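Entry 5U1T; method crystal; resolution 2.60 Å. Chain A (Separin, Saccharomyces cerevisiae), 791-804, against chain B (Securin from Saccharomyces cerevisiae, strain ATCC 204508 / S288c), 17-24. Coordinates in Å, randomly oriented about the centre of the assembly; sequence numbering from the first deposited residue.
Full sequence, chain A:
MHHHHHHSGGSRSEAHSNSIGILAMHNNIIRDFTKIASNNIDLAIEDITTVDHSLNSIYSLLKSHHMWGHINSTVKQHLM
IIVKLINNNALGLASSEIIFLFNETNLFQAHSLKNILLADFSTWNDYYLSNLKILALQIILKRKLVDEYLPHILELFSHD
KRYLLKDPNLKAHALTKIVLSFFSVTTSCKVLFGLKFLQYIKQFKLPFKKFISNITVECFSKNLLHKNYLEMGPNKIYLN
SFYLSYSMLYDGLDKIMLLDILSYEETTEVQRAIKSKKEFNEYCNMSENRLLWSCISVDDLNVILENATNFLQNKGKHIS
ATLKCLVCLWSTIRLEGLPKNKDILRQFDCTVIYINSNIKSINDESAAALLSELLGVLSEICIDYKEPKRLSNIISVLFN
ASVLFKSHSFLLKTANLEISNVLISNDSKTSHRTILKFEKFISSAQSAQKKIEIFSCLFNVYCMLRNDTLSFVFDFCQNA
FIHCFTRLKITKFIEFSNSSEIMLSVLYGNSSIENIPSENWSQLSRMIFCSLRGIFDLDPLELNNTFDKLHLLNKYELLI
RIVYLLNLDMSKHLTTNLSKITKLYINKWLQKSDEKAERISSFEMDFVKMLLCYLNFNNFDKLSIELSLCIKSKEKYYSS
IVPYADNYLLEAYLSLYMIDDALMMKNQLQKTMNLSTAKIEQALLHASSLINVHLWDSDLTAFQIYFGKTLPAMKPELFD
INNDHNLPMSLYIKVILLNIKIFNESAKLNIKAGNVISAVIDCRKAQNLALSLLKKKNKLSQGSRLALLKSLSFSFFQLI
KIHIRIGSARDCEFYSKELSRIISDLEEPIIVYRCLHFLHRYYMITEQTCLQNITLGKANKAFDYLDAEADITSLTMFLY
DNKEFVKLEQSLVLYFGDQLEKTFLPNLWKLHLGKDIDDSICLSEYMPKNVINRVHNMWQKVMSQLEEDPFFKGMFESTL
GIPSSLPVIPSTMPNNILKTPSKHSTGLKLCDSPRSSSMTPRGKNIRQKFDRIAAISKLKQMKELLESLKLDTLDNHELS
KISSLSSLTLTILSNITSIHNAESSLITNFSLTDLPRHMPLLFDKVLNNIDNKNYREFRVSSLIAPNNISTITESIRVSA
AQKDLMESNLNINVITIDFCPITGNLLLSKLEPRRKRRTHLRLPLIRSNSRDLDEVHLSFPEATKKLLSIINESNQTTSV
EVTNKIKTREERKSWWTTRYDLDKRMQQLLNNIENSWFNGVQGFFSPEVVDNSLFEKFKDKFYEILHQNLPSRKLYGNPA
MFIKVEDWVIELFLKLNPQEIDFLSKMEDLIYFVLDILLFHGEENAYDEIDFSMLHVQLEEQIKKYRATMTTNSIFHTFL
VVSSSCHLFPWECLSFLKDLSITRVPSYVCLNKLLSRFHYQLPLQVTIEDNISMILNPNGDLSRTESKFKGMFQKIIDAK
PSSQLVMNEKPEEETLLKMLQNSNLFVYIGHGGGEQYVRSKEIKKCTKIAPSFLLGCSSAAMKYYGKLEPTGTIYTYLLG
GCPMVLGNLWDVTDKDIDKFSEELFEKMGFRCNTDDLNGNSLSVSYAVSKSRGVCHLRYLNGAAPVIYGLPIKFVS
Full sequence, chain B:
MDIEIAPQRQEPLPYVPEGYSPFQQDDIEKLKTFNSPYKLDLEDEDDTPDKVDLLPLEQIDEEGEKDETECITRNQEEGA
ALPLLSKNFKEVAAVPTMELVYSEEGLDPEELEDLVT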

# COMPACT_ATOMS: atom_id res chain seq x y z
N SER A 791 -2.58 0.78 -0.67
CA SER A 791 -2.69 2.23 -0.60
C SER A 791 -3.46 2.86 -1.75
O SER A 791 -4.18 3.84 -1.56
CB SER A 791 -1.30 2.86 -0.53
OG SER A 791 -0.94 3.08 0.81
N LEU A 792 -3.31 2.30 -2.94
CA LEU A 792 -3.87 2.92 -4.13
C LEU A 792 -5.34 2.63 -4.23
O LEU A 792 -6.11 3.45 -4.72
CB LEU A 792 -3.17 2.42 -5.39
CG LEU A 792 -3.52 3.12 -6.70
CD1 LEU A 792 -3.57 4.65 -6.51
CD2 LEU A 792 -2.53 2.73 -7.79
N SER A 793 -5.73 1.44 -3.78
CA SER A 793 -7.14 1.06 -3.79
C SER A 793 -7.87 1.85 -2.71
O SER A 793 -9.00 2.25 -2.90
CB SER A 793 -7.32 -0.45 -3.60
OG SER A 793 -6.55 -0.92 -2.51
N PHE A 794 -7.18 2.07 -1.60
CA PHE A 794 -7.71 2.83 -0.47
C PHE A 794 -8.07 4.24 -0.93
O PHE A 794 -9.17 4.73 -0.64
CB PHE A 794 -6.69 2.89 0.67
CG PHE A 794 -7.10 3.75 1.84
CD1 PHE A 794 -7.11 5.15 1.75
CD2 PHE A 794 -7.44 3.17 3.05
CE1 PHE A 794 -7.49 5.94 2.83
CE2 PHE A 794 -7.80 3.95 4.15
CZ PHE A 794 -7.83 5.34 4.03
N SER A 795 -7.16 4.90 -1.63
CA SER A 795 -7.39 6.28 -2.00
C SER A 795 -8.53 6.39 -3.03
O SER A 795 -9.26 7.36 -2.99
CB SER A 795 -6.11 6.93 -2.51
OG SER A 795 -5.89 6.60 -3.85
N PHE A 796 -8.73 5.41 -3.90
CA PHE A 796 -9.96 5.40 -4.70
C PHE A 796 -11.24 5.23 -3.86
O PHE A 796 -12.17 6.01 -3.99
CB PHE A 796 -9.91 4.32 -5.79
CG PHE A 796 -9.20 4.76 -7.03
CD1 PHE A 796 -9.83 5.59 -7.96
CD2 PHE A 796 -7.88 4.36 -7.27
CE1 PHE A 796 -9.17 6.01 -9.11
CE2 PHE A 796 -7.22 4.77 -8.41
CZ PHE A 796 -7.86 5.60 -9.34
N PHE A 797 -11.27 4.21 -3.00
CA PHE A 797 -12.33 4.06 -2.03
C PHE A 797 -12.60 5.40 -1.29
O PHE A 797 -13.73 5.89 -1.25
CB PHE A 797 -11.99 2.97 -1.01
CG PHE A 797 -11.78 1.60 -1.61
CD1 PHE A 797 -12.16 1.31 -2.91
CD2 PHE A 797 -11.17 0.59 -0.86
CE1 PHE A 797 -11.94 0.03 -3.45
CE2 PHE A 797 -10.95 -0.68 -1.38
CZ PHE A 797 -11.35 -0.97 -2.68
N GLN A 798 -11.56 6.01 -0.75
CA GLN A 798 -11.73 7.23 0.01
C GLN A 798 -12.32 8.37 -0.82
O GLN A 798 -13.24 9.05 -0.37
CB GLN A 798 -10.39 7.67 0.62
CG GLN A 798 -10.54 8.49 1.88
CD GLN A 798 -11.60 7.92 2.82
OE1 GLN A 798 -11.45 6.84 3.39
NE2 GLN A 798 -12.72 8.64 2.94
N LEU A 799 -11.78 8.60 -2.02
CA LEU A 799 -12.23 9.69 -2.86
C LEU A 799 -13.70 9.51 -3.25
O LEU A 799 -14.50 10.45 -3.15
CB LEU A 799 -11.38 9.81 -4.12
CG LEU A 799 -10.17 10.74 -4.09
CD1 LEU A 799 -9.24 10.39 -5.25
CD2 LEU A 799 -10.56 12.20 -4.17
N ILE A 800 -14.05 8.29 -3.67
CA ILE A 800 -15.43 7.97 -4.00
C ILE A 800 -16.33 8.17 -2.78
O ILE A 800 -17.36 8.81 -2.89
CB ILE A 800 -15.55 6.54 -4.54
CG1 ILE A 800 -14.74 6.41 -5.84
CG2 ILE A 800 -17.01 6.19 -4.77
CD1 ILE A 800 -14.78 5.04 -6.53
N LYS A 801 -15.94 7.65 -1.63
CA LYS A 801 -16.70 7.87 -0.41
C LYS A 801 -16.86 9.37 -0.13
O LYS A 801 -17.93 9.81 0.29
CB LYS A 801 -16.03 7.17 0.77
CG LYS A 801 -16.34 5.68 0.93
CD LYS A 801 -15.46 5.09 2.04
CE LYS A 801 -16.13 3.95 2.83
NZ LYS A 801 -15.40 3.59 4.11
N ILE A 802 -15.83 10.17 -0.38
CA ILE A 802 -15.92 11.59 -0.03
C ILE A 802 -16.94 12.29 -0.94
O ILE A 802 -17.68 13.17 -0.51
CB ILE A 802 -14.56 12.32 -0.14
CG1 ILE A 802 -13.55 11.79 0.88
CG2 ILE A 802 -14.72 13.81 0.10
CD1 ILE A 802 -12.14 12.35 0.68
N HIS A 803 -16.99 11.86 -2.19
CA HIS A 803 -17.89 12.44 -3.16
C HIS A 803 -19.32 11.89 -3.07
O HIS A 803 -20.27 12.53 -3.53
CB HIS A 803 -17.31 12.25 -4.57
CG HIS A 803 -16.09 13.09 -4.83
ND1 HIS A 803 -16.15 14.31 -5.46
CD2 HIS A 803 -14.79 12.89 -4.52
CE1 HIS A 803 -14.93 14.82 -5.54
NE2 HIS A 803 -14.09 13.98 -4.98
N ILE A 804 -19.49 10.71 -2.46
CA ILE A 804 -20.81 10.19 -2.14
C ILE A 804 -21.38 11.03 -1.01
O ILE A 804 -22.52 11.47 -1.08
CB ILE A 804 -20.79 8.73 -1.72
CG1 ILE A 804 -20.57 7.85 -2.94
CG2 ILE A 804 -22.08 8.33 -1.04
CD1 ILE A 804 -20.04 6.49 -2.61
N PRO B 17 -11.64 15.58 -12.94
CA PRO B 17 -11.65 16.25 -11.64
C PRO B 17 -10.28 16.51 -11.08
O PRO B 17 -9.36 15.74 -11.37
CB PRO B 17 -12.39 15.25 -10.75
CG PRO B 17 -12.04 13.95 -11.34
CD PRO B 17 -12.04 14.17 -12.82
N GLU B 18 -10.16 17.60 -10.33
CA GLU B 18 -9.09 17.77 -9.34
C GLU B 18 -7.67 17.48 -9.87
O GLU B 18 -6.88 16.84 -9.17
CB GLU B 18 -9.39 16.88 -8.11
CG GLU B 18 -10.58 17.36 -7.23
CD GLU B 18 -11.56 16.23 -6.83
OE1 GLU B 18 -11.14 15.05 -6.75
OE2 GLU B 18 -12.76 16.54 -6.60
N GLY B 19 -7.37 17.94 -11.09
CA GLY B 19 -6.05 17.76 -11.69
C GLY B 19 -5.52 16.33 -11.70
O GLY B 19 -4.32 16.08 -11.52
N TYR B 20 -6.45 15.40 -11.93
CA TYR B 20 -6.17 13.97 -11.95
C TYR B 20 -5.28 13.55 -13.10
O TYR B 20 -5.53 13.91 -14.25
CB TYR B 20 -7.49 13.18 -12.00
CG TYR B 20 -7.34 11.67 -12.01
CD1 TYR B 20 -6.97 10.97 -10.86
CD2 TYR B 20 -7.59 10.94 -13.17
CE1 TYR B 20 -6.84 9.59 -10.87
CE2 TYR B 20 -7.48 9.56 -13.18
CZ TYR B 20 -7.10 8.89 -12.04
OH TYR B 20 -6.97 7.52 -12.07
N SER B 21 -4.24 12.80 -12.78
CA SER B 21 -3.44 12.11 -13.79
C SER B 21 -3.72 10.61 -13.71
O SER B 21 -3.50 9.99 -12.66
CB SER B 21 -1.94 12.39 -13.60
OG SER B 21 -1.59 13.69 -14.04
N PRO B 22 -4.25 10.03 -14.80
CA PRO B 22 -4.53 8.59 -14.88
C PRO B 22 -3.27 7.73 -14.78
O PRO B 22 -2.16 8.15 -15.17
CB PRO B 22 -5.19 8.42 -16.25
CG PRO B 22 -5.60 9.80 -16.68
CD PRO B 22 -4.65 10.75 -16.03
N PHE B 23 -3.46 6.52 -14.28
CA PHE B 23 -2.36 5.57 -14.22
C PHE B 23 -2.15 4.96 -15.59
O PHE B 23 -3.06 4.40 -16.19
CB PHE B 23 -2.62 4.52 -13.14
CG PHE B 23 -2.48 5.07 -11.75
CD1 PHE B 23 -3.50 5.85 -11.18
CD2 PHE B 23 -1.30 4.89 -11.04
CE1 PHE B 23 -3.37 6.40 -9.91
CE2 PHE B 23 -1.14 5.43 -9.77
CZ PHE B 23 -2.17 6.19 -9.19
N GLN B 24 -0.93 5.12 -16.10
CA GLN B 24 -0.54 4.61 -17.41
C GLN B 24 -0.53 3.08 -17.48
O GLN B 24 -0.54 2.40 -16.45
CB GLN B 24 0.85 5.13 -17.77
CG GLN B 24 1.03 6.60 -17.51
CD GLN B 24 0.56 7.43 -18.67
OE1 GLN B 24 1.37 8.11 -19.32
NE2 GLN B 24 -0.74 7.38 -18.97

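The separin segment is a single helix, and the securin segment, without regular secondary structure, passes it at arm's length. The nearest CA atoms are far apart, A:Leu792 CA lying 10.5 Å from B:Phe23 CA and A:Leu799 CA 10.8 Å from B:Glu18 CA, so the space between the backbones is bridged by side chains alone. The area buried between the two stretches is modest, 266 Å², and it is gathered on one stripe of the helix. A:Leu792, A:Phe796, A:Leu799 and A:His803 follow one another at steps of four, three and four residues, the spacing that keeps side chains on one side of a helix. The securin chain runs against this order: B:Phe23 meets the start of the stripe and B:Glu18 its end.

The best fit of shapes is at B:Phe23. Its CB points toward the helix, and chi1 near -73° (m) carries the ring to A:Leu792. The leucine, itself t at chi1, lays both methyls on one side of that ring: A:Leu792 CD2 sits over the face, 4.0 Å from the centroid of the B:Phe23 ring and 25° off the normal in a CH-pi contact, while A:Leu792 CD1 lies beyond the CZ end, 3.4 Å from B:Phe23 CZ. A branched aliphatic end thus covers a flat surface and also touches the CZ end of the ring.

A:Phe796 lies between the two ends of the contact along the helix. Its CA-to-CB bond points sideways, yet the end of the ring comes nearer to securin and abuts B:Tyr20 and B:Phe23. B:Tyr20 OH lies at the edge of the phenylalanine ring, near its plane, 3.5 Å from A:Phe796 CZ; this hydroxyl is hydrogen-bonded elsewhere in the structure, so it can rest against carbon without losing a polar partner. On the B:Phe23 side the fit is looser, with A:Phe796 CE2 4.4 Å from B:Phe23 CE1. B:Ser21 and B:Pro22 make no contact here, and the CA-to-CB bond of B:Pro22 points away.

At the other end the contact changes character. B:Glu18 reaches toward A:Leu799 and A:His803: B:Glu18 OE1 lies 3.9 Å from A:Leu799 CD2, and its OE2 approaches the edge of the imidazole near the ring plane. The orientation of that imidazole is uncertain, so the polar pairing is best left open.

Read as a rule, the contact uses a regular helical stripe to hold an irregular partner: long side chains span the gap, a leucine's two methyls lie against one side of an aromatic ring, and a phenylalanine tip rests against that same ring and a tyrosine hydroxyl.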